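Local coordinates for protein UDP-4-amino-4,6-dideoxy-N-acetyl-beta-L-altrosamine transaminase (Helicobacter pylori, PDB 2FNU) that transfers an amino group from glutamate to a UDP-linked 4-keto sugar with the help of pyridoxal phosphate, the second step in making pseudaminic acid for flagellin, at residues 184-188 with 238-243; 129-133 with 281-287. All blocks are in the same frame, centred on the assembly; numbering follows the deposited sequence.

Contact 1: residues 184-188 with 238-243; sequences PITTA and LGLSQL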
ATOM      1  N   PRO B 184       2.365 -14.388  11.724  1.00 12.80           N
ATOM      2  CA  PRO B 184       2.144 -14.643  13.157  1.00 14.52           C
ATOM      3  C   PRO B 184       0.987 -13.876  13.795  1.00 15.39           C
ATOM      4  O   PRO B 184       0.257 -14.438  14.617  1.00 14.59           O
ATOM      5  CB  PRO B 184       3.502 -14.299  13.775  1.00 14.00           C
ATOM      6  CG  PRO B 184       4.471 -14.780  12.702  1.00 15.31           C
ATOM      7  CD  PRO B 184       3.811 -14.262  11.423  1.00 12.91           C
ATOM      8  N   ILE B 185       0.839 -12.603  13.439  1.00 12.69           N
ATOM      9  CA  ILE B 185      -0.419 -11.881  13.698  1.00 12.94           C
ATOM     10  C   ILE B 185      -0.766 -11.200  12.395  1.00 12.70           C
ATOM     11  O   ILE B 185       0.108 -11.027  11.534  1.00 13.43           O
ATOM     12  CB  ILE B 185      -0.346 -10.823  14.829  1.00 13.84           C
ATOM     13  CG1 ILE B 185       0.627  -9.692  14.468  1.00 15.28           C
ATOM     14  CG2 ILE B 185      -0.063 -11.491  16.188  1.00 16.56           C
ATOM     15  CD1 ILE B 185       0.540  -8.462  15.418  1.00 17.96           C
ATOM     16  N   THR B 186      -2.016 -10.768  12.256  1.00 13.04           N
ATOM     17  CA  THR B 186      -2.442 -10.193  10.983  1.00 12.36           C
ATOM     18  C   THR B 186      -3.240  -8.901  11.090  1.00 14.30           C
ATOM     19  O   THR B 186      -3.936  -8.661  12.079  1.00 14.71           O
ATOM     20  CB  THR B 186      -3.260 -11.205  10.152  1.00 14.45           C
ATOM     21  OG1 THR B 186      -3.437 -10.689   8.830  1.00 13.81           O
ATOM     22  CG2 THR B 186      -4.654 -11.447  10.775  1.00 15.98           C
ATOM     23  N   THR B 187      -3.115  -8.090  10.046  1.00 12.77           N
ATOM     24  CA  THR B 187      -3.980  -6.937   9.800  1.00 12.17           C
ATOM     25  C   THR B 187      -4.594  -7.074   8.386  1.00 14.52           C
ATOM     26  O   THR B 187      -4.956  -6.058   7.772  1.00 13.78           O
ATOM     27  CB  THR B 187      -3.175  -5.616   9.919  1.00 13.84           C
ATOM     28  OG1 THR B 187      -2.114  -5.590   8.947  1.00 13.54           O
ATOM     29  CG2 THR B 187      -2.566  -5.505  11.308  1.00 16.13           C
ATOM     30  N   ALA B 188      -4.695  -8.326   7.901  1.00 13.07           N
ATOM     31  CA  ALA B 188      -5.101  -8.714   6.531  1.00 13.58           C
ATOM     32  C   ALA B 188      -3.986  -8.486   5.511  1.00 13.84           C
ATOM     33  O   ALA B 188      -3.533  -9.429   4.862  1.00 12.93           O
ATOM     34  CB  ALA B 188      -6.419  -8.032   6.091  1.00 16.21           C
ATOM     35  N   LEU B 238      -7.362  -4.211  14.233  1.00 13.14           N
ATOM     36  CA  LEU B 238      -7.108  -5.630  14.130  1.00 14.47           C
ATOM     37  C   LEU B 238      -5.710  -5.977  14.643  1.00 14.43           C
ATOM     38  O   LEU B 238      -5.532  -6.921  15.420  1.00 15.93           O
ATOM     39  CB  LEU B 238      -7.313  -6.070  12.680  1.00 16.62           C
ATOM     40  CG  LEU B 238      -7.183  -7.549  12.381  1.00 19.25           C
ATOM     41  CD1 LEU B 238      -7.954  -8.395  13.414  1.00 18.74           C
ATOM     42  CD2 LEU B 238      -7.658  -7.833  10.935  1.00 18.29           C
ATOM     43  N   GLY B 239      -4.715  -5.207  14.219  1.00 14.39           N
ATOM     44  CA  GLY B 239      -3.335  -5.463  14.672  1.00 12.20           C
ATOM     45  C   GLY B 239      -3.135  -5.376  16.168  1.00 13.10           C
ATOM     46  O   GLY B 239      -2.470  -6.236  16.761  1.00 16.14           O
ATOM     47  N   LEU B 240      -3.691  -4.326  16.776  1.00 13.39           N
ATOM     48  CA  LEU B 240      -3.614  -4.121  18.227  1.00 14.47           C
ATOM     49  C   LEU B 240      -4.231  -5.304  18.958  1.00 15.53           C
ATOM     50  O   LEU B 240      -3.658  -5.819  19.922  1.00 16.74           O
ATOM     51  CB  LEU B 240      -4.375  -2.861  18.636  1.00 19.58           C
ATOM     52  CG  LEU B 240      -3.697  -1.532  18.904  1.00 33.50           C
ATOM     53  CD1 LEU B 240      -4.802  -0.507  19.148  1.00 29.34           C
ATOM     54  CD2 LEU B 240      -2.777  -1.629  20.108  1.00 25.38           C
ATOM     55  N   SER B 241      -5.402  -5.741  18.486  1.00 13.83           N
ATOM     56  CA  SER B 241      -6.139  -6.815  19.151  1.00 12.17           C
ATOM     57  C   SER B 241      -5.402  -8.142  19.015  1.00 13.92           C
ATOM     58  O   SER B 241      -5.300  -8.922  19.979  1.00 17.62           O
ATOM     59  CB  SER B 241      -7.561  -6.910  18.573  1.00 15.14           C
ATOM     60  OG  SER B 241      -8.314  -7.889  19.265  1.00 20.55           O
ATOM     61  N   GLN B 242      -4.864  -8.399  17.826  1.00 12.82           N
ATOM     62  CA  GLN B 242      -4.053  -9.594  17.608  1.00 12.28           C
ATOM     63  C   GLN B 242      -2.758  -9.568  18.436  1.00 13.48           C
ATOM     64  O   GLN B 242      -2.354 -10.584  19.021  1.00 14.60           O
ATOM     65  CB  GLN B 242      -3.719  -9.694  16.114  1.00 14.29           C
ATOM     66  CG  GLN B 242      -4.909 -10.141  15.258  1.00 13.26           C
ATOM     67  CD  GLN B 242      -4.836 -11.612  14.937  1.00 12.69           C
ATOM     68  OE1 GLN B 242      -3.903 -12.068  14.259  1.00 13.00           O
ATOM     69  NE2 GLN B 242      -5.808 -12.395  15.441  1.00 14.99           N
ATOM     70  N   LEU B 243      -2.103  -8.411  18.494  1.00 13.16           N
ATOM     71  CA  LEU B 243      -0.830  -8.291  19.216  1.00 12.48           C
ATOM     72  C   LEU B 243      -1.011  -8.606  20.699  1.00 12.79           C
ATOM     73  O   LEU B 243      -0.125  -9.204  21.316  1.00 13.03           O
ATOM     74  CB  LEU B 243      -0.218  -6.892  19.037  1.00 12.42           C
ATOM     75  CG  LEU B 243       1.140  -6.686  19.698  1.00 14.66           C
ATOM     76  CD1 LEU B 243       2.209  -7.614  19.119  1.00 14.69           C
ATOM     77  CD2 LEU B 243       1.544  -5.238  19.510  1.00 15.06           C
TER
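The loop 184-188, extended at Ile185 and Thr186, runs past one side of helical segment 238-243, with Ile185 CA 5.8 Å from Gln242 CA and Thr187 CA 5.1 Å from Gly239 CA. Gly239 brings bare backbone to the surface of the helix, and Thr187 CG2 packs tightly on its CA at 3.5 Å. One turn on, Gln242 bends (chi2 -99°) and lays its amide beside the loop. Its OE1 accepts from Thr186 N at 3.0 Å, the donor lying 17° out of the carbonyl plane, while NE2 is gripped by Asp15 OD2 and Cys10 O, fixing the rotation of the amide. The loop directly follows Lys183, the cofactor's attachment point in the resting enzyme of this fold-type I family, though not in this structure, so helix 233-244 backs an active-site loop. Ile185 CB rests on Gln242 CB at 3.8 Å, and its CD1 reaches Leu243 CB at 4.0 Å. Leu238 CG sits 3.4 Å from Thr186 O, a buried carbonyl without a polar partner. Thr186 OG1, anti to its own nitrogen (chi1 -169°), accepts from Ala188 N in an ST turn and is also bonded to Phe179 O; Leu28 of the second subunit packs on Thr186.

Contact 2: residues 129-133 with 281-287; sequences DYAGK and SSNHLYP
The methyl group of Ala131 touches two side chains of the facing segment: CB lies 3.8 Å from Leu285 CB and equally far from Pro287 CG. The ring of Tyr130 extends the same apolar patch. Its CG is anti to the backbone nitrogen (chi1 178°), which carries the ring out past Ala131 until CE1 meets Pro287 CG at 3.9 Å; the proline and Leu285 CD1 both approach the ring obliquely. The tyrosine hydroxyl continues to the backbone oxygen of His315, a substrate-binding residue. On the other flank the meeting is polar and close to the backbone. Gly132 passes close to two serine hydroxyls, and the absent side chain lets both approach its backbone, Ser282 OG 3.3 Å from its CA and Ser281 OG 3.5 Å from its C. Ser281 OG accepts a nearly straight bond from Asn283 N (166°), forming an ST turn, and also holds a water at 2.8 Å that donates to Ala131 O. Ser282 OG is bonded to His157 O and receives a weak bond from His284 N. The side chain of His284 touches that of Lys183, close to the bound cofactor and UDP-sugar. The arrangement thus joins the type II beta turn 129-132, which follows strand 122-128 of the large central sheet, to the entry of the small antiparallel sheet, beside the pyridoxal phosphate site typical of fold-type I aminotransferases.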
ATOM      1  N   ASP B 129      14.915 -13.956   8.895  1.00 11.35           N
ATOM      2  CA  ASP B 129      14.728 -14.961   9.943  1.00 10.94           C
ATOM      3  C   ASP B 129      13.796 -16.011   9.358  1.00 12.52           C
ATOM      4  O   ASP B 129      12.567 -15.911   9.458  1.00 13.15           O
ATOM      5  CB  ASP B 129      14.142 -14.307  11.189  1.00  9.70           C
ATOM      6  CG  ASP B 129      15.022 -13.196  11.721  1.00 15.16           C
ATOM      7  OD1 ASP B 129      16.266 -13.377  11.759  1.00 15.06           O
ATOM      8  OD2 ASP B 129      14.482 -12.130  12.071  1.00 16.28           O
ATOM      9  N   TYR B 130      14.387 -17.017   8.715  1.00 12.03           N
ATOM     10  CA  TYR B 130      13.591 -17.985   7.976  1.00 12.37           C
ATOM     11  C   TYR B 130      12.721 -18.818   8.914  1.00  9.75           C
ATOM     12  O   TYR B 130      13.222 -19.424   9.868  1.00 12.26           O
ATOM     13  CB  TYR B 130      14.513 -18.896   7.161  1.00 12.45           C
ATOM     14  CG  TYR B 130      13.760 -19.965   6.405  1.00 12.62           C
ATOM     15  CD1 TYR B 130      13.531 -21.209   6.982  1.00 14.90           C
ATOM     16  CD2 TYR B 130      13.277 -19.723   5.131  1.00 12.87           C
ATOM     17  CE1 TYR B 130      12.834 -22.195   6.313  1.00 12.69           C
ATOM     18  CE2 TYR B 130      12.573 -20.705   4.434  1.00 12.35           C
ATOM     19  CZ  TYR B 130      12.351 -21.932   5.045  1.00 12.96           C
ATOM     20  OH  TYR B 130      11.671 -22.924   4.369  1.00 13.72           O
ATOM     21  N   ALA B 131      11.414 -18.859   8.595  1.00 12.06           N
ATOM     22  CA  ALA B 131      10.406 -19.599   9.365  1.00 11.77           C
ATOM     23  C   ALA B 131      10.142 -19.013  10.738  1.00 12.95           C
ATOM     24  O   ALA B 131       9.358 -19.572  11.504  1.00 13.49           O
ATOM     25  CB  ALA B 131      10.758 -21.111   9.473  1.00 12.52           C
ATOM     26  N   GLY B 132      10.783 -17.880  11.035  1.00 12.84           N
ATOM     27  CA  GLY B 132      10.754 -17.303  12.374  1.00 13.29           C
ATOM     28  C   GLY B 132      12.009 -17.519  13.181  1.00 15.12           C
ATOM     29  O   GLY B 132      12.169 -16.921  14.244  1.00 14.62           O
ATOM     30  N   LYS B 133      12.930 -18.343  12.690  1.00 12.85           N
ATOM     31  CA  LYS B 133      14.147 -18.614  13.450  1.00 12.56           C
ATOM     32  C   LYS B 133      15.134 -17.461  13.285  1.00 13.13           C
ATOM     33  O   LYS B 133      15.551 -17.140  12.170  1.00 13.80           O
ATOM     34  CB  LYS B 133      14.791 -19.919  12.986  1.00 14.16           C
ATOM     35  CG  LYS B 133      16.040 -20.265  13.790  1.00 14.13           C
ATOM     36  CD  LYS B 133      16.683 -21.549  13.273  1.00 15.42           C
ATOM     37  CE  LYS B 133      17.717 -22.080  14.241  1.00 15.87           C
ATOM     38  NZ  LYS B 133      18.209 -23.415  13.747  1.00 17.23           N
ATOM     39  N   SER B 281      10.776 -19.400  18.879  1.00 15.10           N
ATOM     40  CA  SER B 281      10.489 -18.956  17.512  1.00 14.38           C
ATOM     41  C   SER B 281       9.007 -18.668  17.367  1.00 11.09           C
ATOM     42  O   SER B 281       8.171 -19.283  18.049  1.00 14.24           O
ATOM     43  CB  SER B 281      10.862 -20.047  16.493  1.00 16.51           C
ATOM     44  OG  SER B 281      10.306 -19.790  15.193  1.00 18.86           O
ATOM     45  N   SER B 282       8.687 -17.751  16.448  1.00 11.48           N
ATOM     46  CA  SER B 282       7.296 -17.456  16.126  1.00 11.74           C
ATOM     47  C   SER B 282       6.590 -18.694  15.556  1.00 12.16           C
ATOM     48  O   SER B 282       5.363 -18.780  15.569  1.00 13.76           O
ATOM     49  CB  SER B 282       7.260 -16.345  15.079  1.00 12.15           C
ATOM     50  OG  SER B 282       7.801 -16.833  13.854  1.00 12.68           O
ATOM     51  N   ASN B 283       7.360 -19.629  15.009  1.00 11.46           N
ATOM     52  CA  ASN B 283       6.796 -20.815  14.351  1.00 11.20           C
ATOM     53  C   ASN B 283       5.876 -20.431  13.201  1.00 14.25           C
ATOM     54  O   ASN B 283       4.819 -21.028  13.015  1.00 14.84           O
ATOM     55  CB  ASN B 283       6.021 -21.705  15.341  1.00 12.41           C
ATOM     56  CG  ASN B 283       6.919 -22.323  16.392  1.00 17.13           C
ATOM     57  OD1 ASN B 283       6.681 -22.190  17.606  1.00 21.91           O
ATOM     58  ND2 ASN B 283       7.961 -22.992  15.941  1.00 17.03           N
ATOM     59  N   HIS B 284       6.277 -19.416  12.429  1.00 12.69           N
ATOM     60  CA  HIS B 284       5.483 -19.070  11.252  1.00 11.70           C
ATOM     61  C   HIS B 284       5.329 -20.259  10.309  1.00 14.23           C
ATOM     62  O   HIS B 284       4.220 -20.492   9.770  1.00 13.57           O
ATOM     63  CB  HIS B 284       6.061 -17.853  10.510  1.00 12.15           C
ATOM     64  CG  HIS B 284       5.389 -17.600   9.208  1.00 12.49           C
ATOM     65  ND1 HIS B 284       4.016 -17.492   9.092  1.00 14.51           N
ATOM     66  CD2 HIS B 284       5.885 -17.474   7.957  1.00 14.75           C
ATOM     67  CE1 HIS B 284       3.698 -17.313   7.820  1.00 14.60           C
ATOM     68  NE2 HIS B 284       4.813 -17.302   7.111  1.00 14.97           N
ATOM     69  N   LEU B 285       6.441 -20.972  10.086  1.00 13.10           N
ATOM     70  CA  LEU B 285       6.435 -22.197   9.265  1.00 11.56           C
ATOM     71  C   LEU B 285       6.861 -23.390  10.091  1.00 12.63           C
ATOM     72  O   LEU B 285       7.573 -23.227  11.103  1.00 12.88           O
ATOM     73  CB  LEU B 285       7.395 -22.101   8.075  1.00 12.85           C
ATOM     74  CG  LEU B 285       7.272 -20.913   7.119  1.00 13.68           C
ATOM     75  CD1 LEU B 285       8.404 -20.890   6.067  1.00 13.22           C
ATOM     76  CD2 LEU B 285       5.920 -20.931   6.422  1.00 13.17           C
ATOM     77  N   TYR B 286       6.464 -24.579   9.638  1.00 11.51           N
ATOM     78  CA  TYR B 286       7.018 -25.829  10.169  1.00 11.32           C
ATOM     79  C   TYR B 286       7.689 -26.537   8.987  1.00 12.73           C
ATOM     80  O   TYR B 286       7.020 -27.265   8.243  1.00 13.46           O
ATOM     81  CB  TYR B 286       5.918 -26.731  10.761  1.00  9.86           C
ATOM     82  CG  TYR B 286       6.495 -27.961  11.407  1.00 12.32           C
ATOM     83  CD1 TYR B 286       6.862 -27.950  12.756  1.00 12.08           C
ATOM     84  CD2 TYR B 286       6.729 -29.118  10.656  1.00 12.13           C
ATOM     85  CE1 TYR B 286       7.418 -29.092  13.368  1.00 12.83           C
ATOM     86  CE2 TYR B 286       7.295 -30.239  11.252  1.00 12.38           C
ATOM     87  CZ  TYR B 286       7.628 -30.217  12.598  1.00 14.22           C
ATOM     88  OH  TYR B 286       8.184 -31.330  13.198  1.00 13.74           O
ATOM     89  N   PRO B 287       8.983 -26.258   8.749  1.00 11.63           N
ATOM     90  CA  PRO B 287       9.702 -26.877   7.628  1.00 12.59           C
ATOM     91  C   PRO B 287      10.197 -28.279   7.928  1.00 13.55           C
ATOM     92  O   PRO B 287      10.693 -28.555   9.031  1.00 13.62           O
ATOM     93  CB  PRO B 287      10.932 -25.960   7.429  1.00 12.53           C
ATOM     94  CG  PRO B 287      10.669 -24.740   8.293  1.00 13.77           C
ATOM     95  CD  PRO B 287       9.807 -25.244   9.432  1.00 12.53           C
TER
HETATM   96  O   HOH W   1      11.107 -21.678  13.310  1.00 29.33           O

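From the N terminus, the chain first reaches 129-133, just after strand 122-128 of the central sheet. It then passes strands 150-154 and 174-178 and comes to 184-188, which leads on to strand 191-195. Helix 233-244 brings 238-243 back onto that loop, so contact 1 closes a loop of 49 intervening residues. Only after helix 246-264 and strand 270-272 does 281-287 return to 129-133, and contact 2 closes a much longer loop that encloses contact 1. The two also meet in space: Pro184 CG lies 4.0 Å from Ser282 CB. Contact 1 sets helix 233-244 against the loop after Lys183; contact 2 joins the central sheet to the three-stranded sheet.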